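Local coordinates for ABC transporter substrate binding protein (Ribose) (Agrobacterium vitis S4, PDB 4WT7) that probably binds a small sugar or polyol for import by an ABC transporter, and holds d-allitol between its two lobes, at residues Leu141-Val146 with Lys179-Val184; Ser147-Glu152 with Ile219-Ser224; Pro229-Thr234 with Leu257-Asp262. All blocks are in the same frame, centred on the assembly; numbering follows the deposited sequence.

Contact 1. Residues Leu141-Val146 with Lys179-Val184; sequences LALQLV and KYFPKV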
ATOM      1  N   LEU A 141       1.595 -10.974  -8.246  1.00  9.16           N
ATOM      2  CA  LEU A 141       0.414 -10.396  -8.866  1.00  9.29           C
ATOM      3  C   LEU A 141       0.582 -10.424 -10.405  1.00  9.48           C
ATOM      4  O   LEU A 141      -0.292 -10.899 -11.149  1.00  9.68           O
ATOM      5  CB  LEU A 141       0.173  -8.972  -8.340  1.00  9.18           C
ATOM      6  CG  LEU A 141      -1.073  -8.243  -8.819  1.00  9.32           C
ATOM      7  CD1 LEU A 141      -2.261  -9.066  -8.394  1.00  9.40           C
ATOM      8  CD2 LEU A 141      -1.172  -6.834  -8.229  1.00  9.22           C
ATOM      9  N   ALA A 142       1.751 -10.019 -10.876  1.00  9.44           N
ATOM     10  CA  ALA A 142       1.979  -9.931 -12.302  1.00  9.63           C
ATOM     11  C   ALA A 142       1.888 -11.313 -12.958  1.00  9.82           C
ATOM     12  O   ALA A 142       1.311 -11.467 -14.027  1.00 10.05           O
ATOM     13  CB  ALA A 142       3.329  -9.257 -12.599  1.00  9.54           C
ATOM     14  N   LEU A 143       2.463 -12.328 -12.317  1.00 10.78           N
ATOM     15  CA  LEU A 143       2.439 -13.669 -12.888  1.00 11.80           C
ATOM     16  C   LEU A 143       1.000 -14.190 -12.938  1.00 11.59           C
ATOM     17  O   LEU A 143       0.602 -14.875 -13.880  1.00 11.62           O
ATOM     18  CB  LEU A 143       3.361 -14.618 -12.110  1.00 11.17           C
ATOM     19  CG  LEU A 143       4.853 -14.345 -12.342  1.00 11.40           C
ATOM     20  CD1 LEU A 143       5.727 -15.070 -11.304  1.00 11.11           C
ATOM     21  CD2 LEU A 143       5.237 -14.786 -13.732  1.00 10.05           C
ATOM     22  N   GLN A 144       0.227 -13.858 -11.913  1.00 12.92           N
ATOM     23  CA  GLN A 144      -1.172 -14.244 -11.887  1.00 14.19           C
ATOM     24  C   GLN A 144      -1.883 -13.583 -13.064  1.00 11.93           C
ATOM     25  O   GLN A 144      -2.641 -14.222 -13.792  1.00 13.40           O
ATOM     26  CB  GLN A 144      -1.824 -13.836 -10.571  1.00 14.88           C
ATOM     27  CG  GLN A 144      -3.324 -14.180 -10.515  1.00 15.55           C
ATOM     28  CD  GLN A 144      -3.551 -15.562  -9.972  1.00 17.57           C
ATOM     29  OE1 GLN A 144      -3.140 -15.857  -8.857  1.00 15.99           O
ATOM     30  NE2 GLN A 144      -4.188 -16.424 -10.752  1.00 18.73           N
ATOM     31  N   LEU A 145      -1.630 -12.294 -13.238  1.00 12.23           N
ATOM     32  CA  LEU A 145      -2.249 -11.522 -14.296  1.00 10.96           C
ATOM     33  C   LEU A 145      -1.939 -12.172 -15.647  1.00 11.22           C
ATOM     34  O   LEU A 145      -2.846 -12.469 -16.426  1.00 12.87           O
ATOM     35  CB  LEU A 145      -1.804 -10.042 -14.239  1.00 13.03           C
ATOM     36  CG  LEU A 145      -2.466  -9.102 -15.279  1.00 11.04           C
ATOM     37  CD1 LEU A 145      -2.436  -7.643 -14.859  1.00 11.93           C
ATOM     38  CD2 LEU A 145      -1.780  -9.213 -16.617  1.00 11.23           C
ATOM     39  N   VAL A 146      -0.655 -12.419 -15.910  1.00 20.11           N
ATOM     40  CA  VAL A 146      -0.197 -12.977 -17.185  1.00 17.99           C
ATOM     41  C   VAL A 146      -0.820 -14.359 -17.446  1.00 20.72           C
ATOM     42  O   VAL A 146      -1.455 -14.598 -18.501  1.00 19.68           O
ATOM     43  CB  VAL A 146       1.359 -13.038 -17.243  1.00 21.30           C
ATOM     44  CG1 VAL A 146       1.842 -13.950 -18.371  1.00 20.36           C
ATOM     45  CG2 VAL A 146       1.940 -11.633 -17.418  1.00 17.50           C
ATOM     46  N   LYS A 179       7.875  -7.895 -19.370  1.00 13.43           N
ATOM     47  CA  LYS A 179       9.018  -7.893 -20.266  1.00 13.22           C
ATOM     48  C   LYS A 179       9.307  -9.281 -20.914  1.00 16.34           C
ATOM     49  O   LYS A 179       9.742  -9.359 -22.067  1.00 15.52           O
ATOM     50  CB  LYS A 179      10.235  -7.388 -19.513  1.00 13.05           C
ATOM     51  CG  LYS A 179      11.436  -7.302 -20.347  1.00 15.41           C
ATOM     52  CD  LYS A 179      12.473  -6.396 -19.744  1.00 17.99           C
ATOM     53  CE  LYS A 179      13.643  -7.171 -19.241  1.00 16.84           C
ATOM     54  NZ  LYS A 179      14.876  -6.315 -19.059  1.00 15.83           N
ATOM     55  N   TYR A 180       9.060 -10.362 -20.175  1.00 13.04           N
ATOM     56  CA  TYR A 180       9.341 -11.722 -20.637  1.00 13.35           C
ATOM     57  C   TYR A 180       8.101 -12.472 -21.165  1.00 14.54           C
ATOM     58  O   TYR A 180       8.147 -13.697 -21.350  1.00 14.97           O
ATOM     59  CB  TYR A 180      10.003 -12.516 -19.508  1.00 12.93           C
ATOM     60  CG  TYR A 180      11.325 -11.905 -19.148  1.00 12.51           C
ATOM     61  CD1 TYR A 180      12.467 -12.255 -19.838  1.00 12.78           C
ATOM     62  CD2 TYR A 180      11.415 -10.904 -18.182  1.00 11.92           C
ATOM     63  CE1 TYR A 180      13.679 -11.662 -19.549  1.00 12.47           C
ATOM     64  CE2 TYR A 180      12.636 -10.290 -17.888  1.00 11.61           C
ATOM     65  CZ  TYR A 180      13.759 -10.668 -18.590  1.00 11.90           C
ATOM     66  OH  TYR A 180      14.966 -10.069 -18.340  1.00 11.67           O
ATOM     67  N   PHE A 181       7.024 -11.719 -21.371  1.00 16.09           N
ATOM     68  CA  PHE A 181       5.789 -12.144 -22.017  1.00 16.23           C
ATOM     69  C   PHE A 181       5.330 -10.976 -22.909  1.00 16.49           C
ATOM     70  O   PHE A 181       4.389 -10.260 -22.591  1.00 16.12           O
ATOM     71  CB  PHE A 181       4.723 -12.484 -20.991  1.00 15.63           C
ATOM     72  CG  PHE A 181       5.132 -13.581 -20.071  1.00 15.53           C
ATOM     73  CD1 PHE A 181       5.775 -13.295 -18.895  1.00 15.09           C
ATOM     74  CD2 PHE A 181       4.907 -14.902 -20.412  1.00 16.08           C
ATOM     75  CE1 PHE A 181       6.192 -14.293 -18.069  1.00 15.19           C
ATOM     76  CE2 PHE A 181       5.302 -15.899 -19.593  1.00 16.16           C
ATOM     77  CZ  PHE A 181       5.956 -15.596 -18.404  1.00 15.72           C
ATOM     78  N   PRO A 182       6.042 -10.762 -24.013  1.00 22.41           N
ATOM     79  CA  PRO A 182       5.961  -9.524 -24.800  1.00 24.41           C
ATOM     80  C   PRO A 182       4.677  -9.354 -25.635  1.00 22.59           C
ATOM     81  O   PRO A 182       4.534  -8.310 -26.266  1.00 23.72           O
ATOM     82  CB  PRO A 182       7.186  -9.612 -25.707  1.00 26.69           C
ATOM     83  CG  PRO A 182       7.408 -11.084 -25.875  1.00 25.19           C
ATOM     84  CD  PRO A 182       7.002 -11.722 -24.582  1.00 22.20           C
ATOM     85  N   LYS A 183       3.764 -10.326 -25.620  1.00 22.19           N
ATOM     86  CA  LYS A 183       2.430 -10.123 -26.188  1.00 22.63           C
ATOM     87  C   LYS A 183       1.507  -9.435 -25.183  1.00 22.17           C
ATOM     88  O   LYS A 183       0.358  -9.123 -25.491  1.00 22.75           O
ATOM     89  CB  LYS A 183       1.819 -11.445 -26.619  1.00 23.40           C
ATOM     90  CG  LYS A 183       2.636 -12.199 -27.629  1.00 25.75           C
ATOM     91  CD  LYS A 183       1.810 -13.213 -28.357  1.00 27.56           C
ATOM     92  CE  LYS A 183       2.679 -14.324 -28.871  1.00 27.95           C
ATOM     93  NZ  LYS A 183       1.855 -15.389 -29.510  1.00 30.13           N
ATOM     94  N   VAL A 184       2.012  -9.237 -23.966  1.00 21.41           N
ATOM     95  CA  VAL A 184       1.338  -8.446 -22.942  1.00 20.11           C
ATOM     96  C   VAL A 184       1.822  -7.002 -22.999  1.00 19.07           C
ATOM     97  O   VAL A 184       3.029  -6.722 -22.936  1.00 20.30           O
ATOM     98  CB  VAL A 184       1.607  -8.991 -21.523  1.00 17.60           C
ATOM     99  CG1 VAL A 184       0.753  -8.268 -20.527  1.00 16.06           C
ATOM    100  CG2 VAL A 184       1.312 -10.500 -21.462  1.00 20.07           C
TER
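Val146, near the end of helix 134-148, presses a methyl onto the ring of Phe181 in the loop that follows helix 165-178. CG1 of Val146 lies over one face of the Phe181 ring, 3.9 Å from its centroid and 17° off the ring normal, a CH-pi contact displaced somewhat toward the CG side of the ring. The closest atoms are Val146 CG1 and Phe181 CG at 3.7 Å. With its chi1 of 164°, Val146 sets CG1 anti to the backbone N and aims it at the ring, while CG2 turns to the second partner, Val184. There the methyls Val146 CG2 and Val184 CG2 meet at 4.2 Å. One valine thus faces both ends of the type I turn running from Phe181 to Val184, which is closed by the backbone bond from Val184 N to Phe181 O (2.9 Å). A turn of helix earlier, Leu143 reaches the ring more loosely and obliquely through CD2, where the contact is partly open to solvent. Ile178 and Ile149 add to the packing around Val184. Between these two segments the contact is purely apolar, methyls against methyl and ring; backbone bonding of Lys183 with Gly153 supplies a polar link beside it.

Contact 2. Residues Ser147-Glu152 with Ile219-Ser224; sequences SDIGGE and IKAIWS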
ATOM      1  N   SER A 147      -0.649 -15.267 -16.497  1.00 12.96           N
ATOM      2  CA  SER A 147      -1.321 -16.572 -16.583  1.00 15.99           C
ATOM      3  C   SER A 147      -2.824 -16.389 -16.905  1.00 17.48           C
ATOM      4  O   SER A 147      -3.335 -16.961 -17.863  1.00 17.79           O
ATOM      5  CB  SER A 147      -1.076 -17.384 -15.304  1.00 16.15           C
ATOM      6  OG  SER A 147      -1.950 -18.499 -15.191  1.00 21.44           O
ATOM      7  N   ASP A 148      -3.499 -15.521 -16.162  1.00 16.25           N
ATOM      8  CA  ASP A 148      -4.931 -15.313 -16.321  1.00 15.63           C
ATOM      9  C   ASP A 148      -5.349 -14.887 -17.729  1.00 17.86           C
ATOM     10  O   ASP A 148      -6.464 -15.218 -18.191  1.00 18.00           O
ATOM     11  CB  ASP A 148      -5.421 -14.233 -15.359  1.00 14.72           C
ATOM     12  CG  ASP A 148      -5.726 -14.749 -13.945  1.00 15.06           C
ATOM     13  OD1 ASP A 148      -5.526 -15.938 -13.634  1.00 14.33           O
ATOM     14  OD2 ASP A 148      -6.159 -13.915 -13.127  1.00 15.50           O
ATOM     15  N   ILE A 149      -4.516 -14.084 -18.383  1.00 17.62           N
ATOM     16  CA  ILE A 149      -4.883 -13.560 -19.696  1.00 17.46           C
ATOM     17  C   ILE A 149      -4.225 -14.338 -20.831  1.00 19.22           C
ATOM     18  O   ILE A 149      -4.254 -13.906 -21.973  1.00 18.27           O
ATOM     19  CB  ILE A 149      -4.590 -12.043 -19.882  1.00 17.74           C
ATOM     20  CG1 ILE A 149      -3.087 -11.756 -19.930  1.00 17.70           C
ATOM     21  CG2 ILE A 149      -5.294 -11.198 -18.818  1.00 17.87           C
ATOM     22  CD1 ILE A 149      -2.804 -10.348 -20.399  1.00 18.82           C
ATOM     23  N   GLY A 150      -3.686 -15.506 -20.526  1.00 25.19           N
ATOM     24  CA  GLY A 150      -3.140 -16.356 -21.554  1.00 25.36           C
ATOM     25  C   GLY A 150      -1.831 -15.856 -22.133  1.00 27.92           C
ATOM     26  O   GLY A 150      -1.414 -16.319 -23.202  1.00 28.46           O
ATOM     27  N   GLY A 151      -1.160 -14.935 -21.442  1.00 16.85           N
ATOM     28  CA  GLY A 151       0.147 -14.531 -21.875  1.00 16.55           C
ATOM     29  C   GLY A 151       0.068 -13.540 -23.016  1.00 16.88           C
ATOM     30  O   GLY A 151       1.078 -13.277 -23.689  1.00 16.88           O
ATOM     31  N   GLU A 152      -1.103 -12.930 -23.190  1.00 27.21           N
ATOM     32  CA  GLU A 152      -1.356 -12.084 -24.348  1.00 29.24           C
ATOM     33  C   GLU A 152      -2.509 -11.112 -24.085  1.00 28.41           C
ATOM     34  O   GLU A 152      -3.521 -11.483 -23.515  1.00 29.57           O
ATOM     35  CB  GLU A 152      -1.671 -12.994 -25.546  1.00 30.94           C
ATOM     36  CG  GLU A 152      -2.028 -12.290 -26.820  1.00 34.86           C
ATOM     37  CD  GLU A 152      -2.027 -13.244 -28.019  1.00 39.99           C
ATOM     38  OE1 GLU A 152      -2.181 -14.481 -27.803  1.00 35.18           O
ATOM     39  OE2 GLU A 152      -1.848 -12.746 -29.166  1.00 43.83           O
ATOM     40  N   ILE A 219      -9.065  -4.986 -24.397  1.00 24.78           N
ATOM     41  CA  ILE A 219      -8.475  -4.829 -23.057  1.00 23.64           C
ATOM     42  C   ILE A 219      -8.723  -6.154 -22.344  1.00 21.01           C
ATOM     43  O   ILE A 219      -9.800  -6.724 -22.485  1.00 19.88           O
ATOM     44  CB  ILE A 219      -9.155  -3.707 -22.253  1.00 21.36           C
ATOM     45  CG1 ILE A 219      -8.998  -2.376 -22.983  1.00 20.72           C
ATOM     46  CG2 ILE A 219      -8.604  -3.664 -20.833  1.00 19.89           C
ATOM     47  CD1 ILE A 219      -9.714  -1.219 -22.355  1.00 20.38           C
ATOM     48  N   LYS A 220      -7.745  -6.661 -21.602  1.00 18.72           N
ATOM     49  CA  LYS A 220      -7.922  -7.946 -20.931  1.00 18.36           C
ATOM     50  C   LYS A 220      -7.785  -7.818 -19.429  1.00 18.51           C
ATOM     51  O   LYS A 220      -8.361  -8.628 -18.675  1.00 17.46           O
ATOM     52  CB  LYS A 220      -6.947  -8.992 -21.466  1.00 19.23           C
ATOM     53  CG  LYS A 220      -6.999  -9.149 -22.969  1.00 23.29           C
ATOM     54  CD  LYS A 220      -7.510 -10.497 -23.449  1.00 21.78           C
ATOM     55  CE  LYS A 220      -6.562 -11.614 -23.013  1.00 23.18           C
ATOM     56  NZ  LYS A 220      -6.214 -12.595 -24.088  1.00 23.29           N
ATOM     57  N   ALA A 221      -7.039  -6.807 -18.979  1.00 17.02           N
ATOM     58  CA  ALA A 221      -6.850  -6.607 -17.556  1.00 16.22           C
ATOM     59  C   ALA A 221      -6.679  -5.135 -17.172  1.00 16.03           C
ATOM     60  O   ALA A 221      -6.365  -4.268 -18.020  1.00 16.45           O
ATOM     61  CB  ALA A 221      -5.654  -7.397 -17.081  1.00 15.66           C
ATOM     62  N   ILE A 222      -6.909  -4.869 -15.892  1.00 15.49           N
ATOM     63  CA  ILE A 222      -6.635  -3.574 -15.310  1.00 15.25           C
ATOM     64  C   ILE A 222      -5.879  -3.810 -13.997  1.00 14.43           C
ATOM     65  O   ILE A 222      -6.366  -4.532 -13.087  1.00 14.12           O
ATOM     66  CB  ILE A 222      -7.909  -2.808 -15.018  1.00 15.60           C
ATOM     67  CG1 ILE A 222      -8.784  -2.759 -16.269  1.00 16.48           C
ATOM     68  CG2 ILE A 222      -7.587  -1.409 -14.535  1.00 15.48           C
ATOM     69  CD1 ILE A 222     -10.003  -1.970 -16.066  1.00 16.94           C
ATOM     70  N   TRP A 223      -4.710  -3.209 -13.926  1.00 14.15           N
ATOM     71  CA  TRP A 223      -3.785  -3.383 -12.819  1.00 13.44           C
ATOM     72  C   TRP A 223      -3.696  -2.102 -12.016  1.00 13.24           C
ATOM     73  O   TRP A 223      -3.707  -1.003 -12.578  1.00 13.63           O
ATOM     74  CB  TRP A 223      -2.404  -3.711 -13.377  1.00 13.37           C
ATOM     75  CG  TRP A 223      -1.290  -3.906 -12.339  1.00 12.72           C
ATOM     76  CD1 TRP A 223      -0.829  -5.099 -11.863  1.00 12.39           C
ATOM     77  CD2 TRP A 223      -0.514  -2.888 -11.679  1.00 12.41           C
ATOM     78  NE1 TRP A 223       0.184  -4.894 -10.957  1.00 11.91           N
ATOM     79  CE2 TRP A 223       0.393  -3.549 -10.815  1.00 11.89           C
ATOM     80  CE3 TRP A 223      -0.495  -1.490 -11.725  1.00 12.59           C
ATOM     81  CZ2 TRP A 223       1.315  -2.855 -10.011  1.00 11.54           C
ATOM     82  CZ3 TRP A 223       0.393  -0.804 -10.930  1.00 12.24           C
ATOM     83  CH2 TRP A 223       1.297  -1.485 -10.084  1.00 11.71           C
ATOM     84  N   SER A 224      -3.567  -2.258 -10.704  1.00 13.51           N
ATOM     85  CA  SER A 224      -3.364  -1.149  -9.793  1.00 12.47           C
ATOM     86  C   SER A 224      -2.432  -1.624  -8.696  1.00 11.83           C
ATOM     87  O   SER A 224      -2.378  -2.816  -8.407  1.00 13.42           O
ATOM     88  CB  SER A 224      -4.705  -0.762  -9.184  1.00 13.54           C
ATOM     89  OG  SER A 224      -5.629  -0.510 -10.225  1.00 17.36           O
TER
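This is a mixed polar and apolar contact where the inner strands 153-158 and 221-224 of the mixed sheet begin, between the turn after helix 134-148 and the residues leading into strand 221-224. Lys220 carries the polar half. Its chain is bent at chi2, chi3 and chi4, which brings the amine round to two backbone carbonyls. NZ of Lys220 donates to Ile149 O at 3.2 Å, tilted 26° from the carbonyl plane, and more weakly to Glu152 O at 3.0 Å. These carbonyls belong to the first and last residues of a type I' turn, so one ammonium group ties both ends of the turn to the strand side. The helix finishes in a Schellman motif with Gly150 at positive phi, and a positive charge beside its C-terminus is probably favourable. Beneath the amine the contact is apolar: Ile149 CB packs on Lys220 CE at 3.7 Å. Ile149 CG2 lies against Lys220 CB (3.8 Å) and reaches Ala221 CB at 4.2 Å. The chain leaves the turn directly into strand 153-158, which pairs in parallel with strand 221-224 through backbone bonds of Lys220 and Ala221. Strand 246-249 flanks 221-224 across from it, while Leu145 of helix 134-148 covers Ala221.

Contact 3. Residues Pro229-Thr234 with Leu257-Asp262; sequences PQLGAT and LQLVAD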
ATOM      1  N   PRO A 229      -8.475   1.710  -6.125  1.00 13.59           N
ATOM      2  CA  PRO A 229      -8.752   1.971  -7.555  1.00 14.13           C
ATOM      3  C   PRO A 229      -9.298   0.700  -8.228  1.00 14.23           C
ATOM      4  O   PRO A 229     -10.205   0.755  -9.098  1.00 14.87           O
ATOM      5  CB  PRO A 229      -7.391   2.325  -8.130  1.00 13.87           C
ATOM      6  CG  PRO A 229      -6.585   2.791  -6.930  1.00 13.38           C
ATOM      7  CD  PRO A 229      -7.092   2.043  -5.744  1.00 13.06           C
ATOM      8  N   GLN A 230      -8.767  -0.449  -7.809  1.00 13.66           N
ATOM      9  CA  GLN A 230      -9.279  -1.722  -8.296  1.00 13.77           C
ATOM     10  C   GLN A 230     -10.792  -1.780  -8.105  1.00 14.34           C
ATOM     11  O   GLN A 230     -11.511  -2.185  -9.006  1.00 14.84           O
ATOM     12  CB  GLN A 230      -8.591  -2.911  -7.624  1.00 13.16           C
ATOM     13  CG  GLN A 230      -8.993  -4.282  -8.168  1.00 13.32           C
ATOM     14  CD  GLN A 230      -8.395  -5.433  -7.341  1.00 12.79           C
ATOM     15  OE1 GLN A 230      -7.781  -5.219  -6.284  1.00 12.32           O
ATOM     16  NE2 GLN A 230      -8.583  -6.656  -7.821  1.00 12.95           N
ATOM     17  N   LEU A 231     -11.260  -1.382  -6.927  1.00 14.30           N
ATOM     18  CA  LEU A 231     -12.692  -1.385  -6.606  1.00 14.90           C
ATOM     19  C   LEU A 231     -13.485  -0.507  -7.591  1.00 15.71           C
ATOM     20  O   LEU A 231     -14.471  -0.945  -8.159  1.00 16.27           O
ATOM     21  CB  LEU A 231     -12.900  -0.871  -5.180  1.00 14.80           C
ATOM     22  CG  LEU A 231     -14.318  -0.774  -4.599  1.00 16.24           C
ATOM     23  CD1 LEU A 231     -15.069  -2.082  -4.806  1.00 15.65           C
ATOM     24  CD2 LEU A 231     -14.231  -0.400  -3.089  1.00 15.24           C
ATOM     25  N   GLY A 232     -13.040   0.728  -7.796  1.00 15.84           N
ATOM     26  CA  GLY A 232     -13.602   1.569  -8.843  1.00 18.65           C
ATOM     27  C   GLY A 232     -13.612   0.932 -10.233  1.00 18.44           C
ATOM     28  O   GLY A 232     -14.628   0.943 -10.925  1.00 20.06           O
ATOM     29  N   ALA A 233     -12.457   0.417 -10.643  1.00 16.29           N
ATOM     30  CA  ALA A 233     -12.290  -0.307 -11.894  1.00 16.49           C
ATOM     31  C   ALA A 233     -13.329  -1.417 -12.074  1.00 16.82           C
ATOM     32  O   ALA A 233     -13.987  -1.490 -13.110  1.00 17.51           O
ATOM     33  CB  ALA A 233     -10.883  -0.894 -11.956  1.00 15.77           C
ATOM     34  N   THR A 234     -13.442  -2.267 -11.060  1.00 16.37           N
ATOM     35  CA  THR A 234     -14.291  -3.448 -11.107  1.00 16.63           C
ATOM     36  C   THR A 234     -15.749  -3.025 -11.307  1.00 17.52           C
ATOM     37  O   THR A 234     -16.453  -3.524 -12.197  1.00 18.14           O
ATOM     38  CB  THR A 234     -14.094  -4.267  -9.809  1.00 16.03           C
ATOM     39  OG1 THR A 234     -12.711  -4.618  -9.710  1.00 15.30           O
ATOM     40  CG2 THR A 234     -14.941  -5.536  -9.800  1.00 16.34           C
ATOM     41  N   LEU A 257     -11.830  -7.973  -1.407  1.00 13.07           N
ATOM     42  CA  LEU A 257     -11.752  -9.425  -1.231  1.00 13.07           C
ATOM     43  C   LEU A 257     -13.090 -10.096  -1.500  1.00 13.77           C
ATOM     44  O   LEU A 257     -13.142 -11.153  -2.124  1.00 13.95           O
ATOM     45  CB  LEU A 257     -11.308  -9.764   0.181  1.00 12.78           C
ATOM     46  CG  LEU A 257      -9.828  -9.520   0.453  1.00 12.11           C
ATOM     47  CD1 LEU A 257      -9.396 -10.125   1.747  1.00 11.91           C
ATOM     48  CD2 LEU A 257      -8.971 -10.043  -0.695  1.00 11.90           C
ATOM     49  N   GLN A 258     -14.161  -9.470  -1.031  1.00 14.53           N
ATOM     50  CA  GLN A 258     -15.491 -10.027  -1.236  1.00 16.92           C
ATOM     51  C   GLN A 258     -15.928  -9.918  -2.693  1.00 15.70           C
ATOM     52  O   GLN A 258     -16.733 -10.705  -3.142  1.00 16.13           O
ATOM     53  CB  GLN A 258     -16.506  -9.431  -0.263  1.00 20.98           C
ATOM     54  CG  GLN A 258     -16.878  -7.976  -0.489  1.00 22.62           C
ATOM     55  CD  GLN A 258     -17.595  -7.382   0.742  1.00 26.38           C
ATOM     56  OE1 GLN A 258     -17.220  -7.690   1.875  1.00 27.05           O
ATOM     57  NE2 GLN A 258     -18.645  -6.560   0.519  1.00 26.76           N
ATOM     58  N   LEU A 259     -15.338  -8.997  -3.453  1.00 15.73           N
ATOM     59  CA  LEU A 259     -15.522  -9.002  -4.903  1.00 15.44           C
ATOM     60  C   LEU A 259     -14.774 -10.175  -5.559  1.00 16.26           C
ATOM     61  O   LEU A 259     -15.316 -10.886  -6.422  1.00 15.70           O
ATOM     62  CB  LEU A 259     -15.091  -7.667  -5.541  1.00 15.77           C
ATOM     63  CG  LEU A 259     -15.901  -6.398  -5.252  1.00 19.97           C
ATOM     64  CD1 LEU A 259     -15.388  -5.265  -6.095  1.00 18.70           C
ATOM     65  CD2 LEU A 259     -17.394  -6.564  -5.514  1.00 22.48           C
ATOM     66  N   VAL A 260     -13.519 -10.377  -5.152  1.00 14.51           N
ATOM     67  CA  VAL A 260     -12.737 -11.497  -5.651  1.00 14.34           C
ATOM     68  C   VAL A 260     -13.506 -12.812  -5.415  1.00 14.82           C
ATOM     69  O   VAL A 260     -13.448 -13.743  -6.230  1.00 15.09           O
ATOM     70  CB  VAL A 260     -11.350 -11.550  -4.949  1.00 13.61           C
ATOM     71  CG1 VAL A 260     -10.622 -12.859  -5.239  1.00 13.54           C
ATOM     72  CG2 VAL A 260     -10.508 -10.357  -5.346  1.00 13.22           C
ATOM     73  N   ALA A 261     -14.228 -12.898  -4.309  1.00 14.98           N
ATOM     74  CA  ALA A 261     -14.928 -14.148  -3.947  1.00 15.47           C
ATOM     75  C   ALA A 261     -16.212 -14.369  -4.772  1.00 16.69           C
ATOM     76  O   ALA A 261     -16.785 -15.465  -4.806  1.00 17.92           O
ATOM     77  CB  ALA A 261     -15.276 -14.111  -2.499  1.00 17.96           C
ATOM     78  N   ASP A 262     -16.694 -13.311  -5.398  1.00 16.51           N
ATOM     79  CA  ASP A 262     -17.928 -13.389  -6.177  1.00 17.35           C
ATOM     80  C   ASP A 262     -17.599 -13.834  -7.599  1.00 17.52           C
ATOM     81  O   ASP A 262     -16.889 -13.114  -8.321  1.00 17.20           O
ATOM     82  CB  ASP A 262     -18.620 -12.027  -6.193  1.00 17.60           C
ATOM     83  CG  ASP A 262     -19.864 -12.014  -7.050  1.00 18.53           C
ATOM     84  OD1 ASP A 262     -20.054 -12.943  -7.848  1.00 18.92           O
ATOM     85  OD2 ASP A 262     -20.641 -11.046  -6.932  1.00 18.94           O
TER
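Leu259 of helix 254-260 pushes one methyl between Leu231 and Thr234 of helix 227-240, and nearly all the close packing depends on that methyl. CD1 of Leu259 stands 3.4 Å from Leu231 CD1, tighter than ordinary van der Waals contact, with the two side chains crossing at about a right angle. On Thr234 the same Leu259 CD1 rests 3.7 Å from CG2, the side chains sliding past each other in opposite directions. Thr234 can offer its methyl because its chi1 of -58° puts CG2 anti to the backbone N and leaves OG1 beside that nitrogen, directed back along its own helix. There OG1 of Thr234 donates to Gln230 O at 2.8 Å from above the carbonyl plane, 43° out of it, and this oxygen also accepts the helical bond from Thr234 N. A further bond links Thr234 OG1 with Thr247 OG1, so the buried hydroxyl has polar partners while its methyl serves the contact. Away from this point the fit is looser. Gln230 makes no close contact with 257-262, though it touches Val256 earlier in that helix, and gives its NE2 to Ala269 O, while both leucines stay partly exposed and Gln258 faces solvent. The two helices are successive crossovers of the sheet, with strand 246-249 between them in the chain and strand 267-272 following the second. Thr234 and Leu259 both touch Ala267 of that last strand, and helix 311-318 lies against helix 254-260 at Leu257 and Val260.

Overall arrangement
All three contacts lie in the lobe built round the mixed sheet. Contacts 1 and 2 interleave along the chain and share helix 134-148: their centres are about 7 Å apart, and Val146 O of the first probably bonds to Gly151 N of the second. Contact 3 opens later, its centre about 15 Å from that of contact 2 and about 20 Å from that of contact 1. Strand 221-224 bridges the last two, with Ala221 and Trp223 turned to helix 134-148 while Ile222 and Ser224 touch helix 227-240. The contacts thus sample both faces of one sheet in an alternating alpha/beta lobe, with d-allitol about 12 Å from the side chain of Leu231.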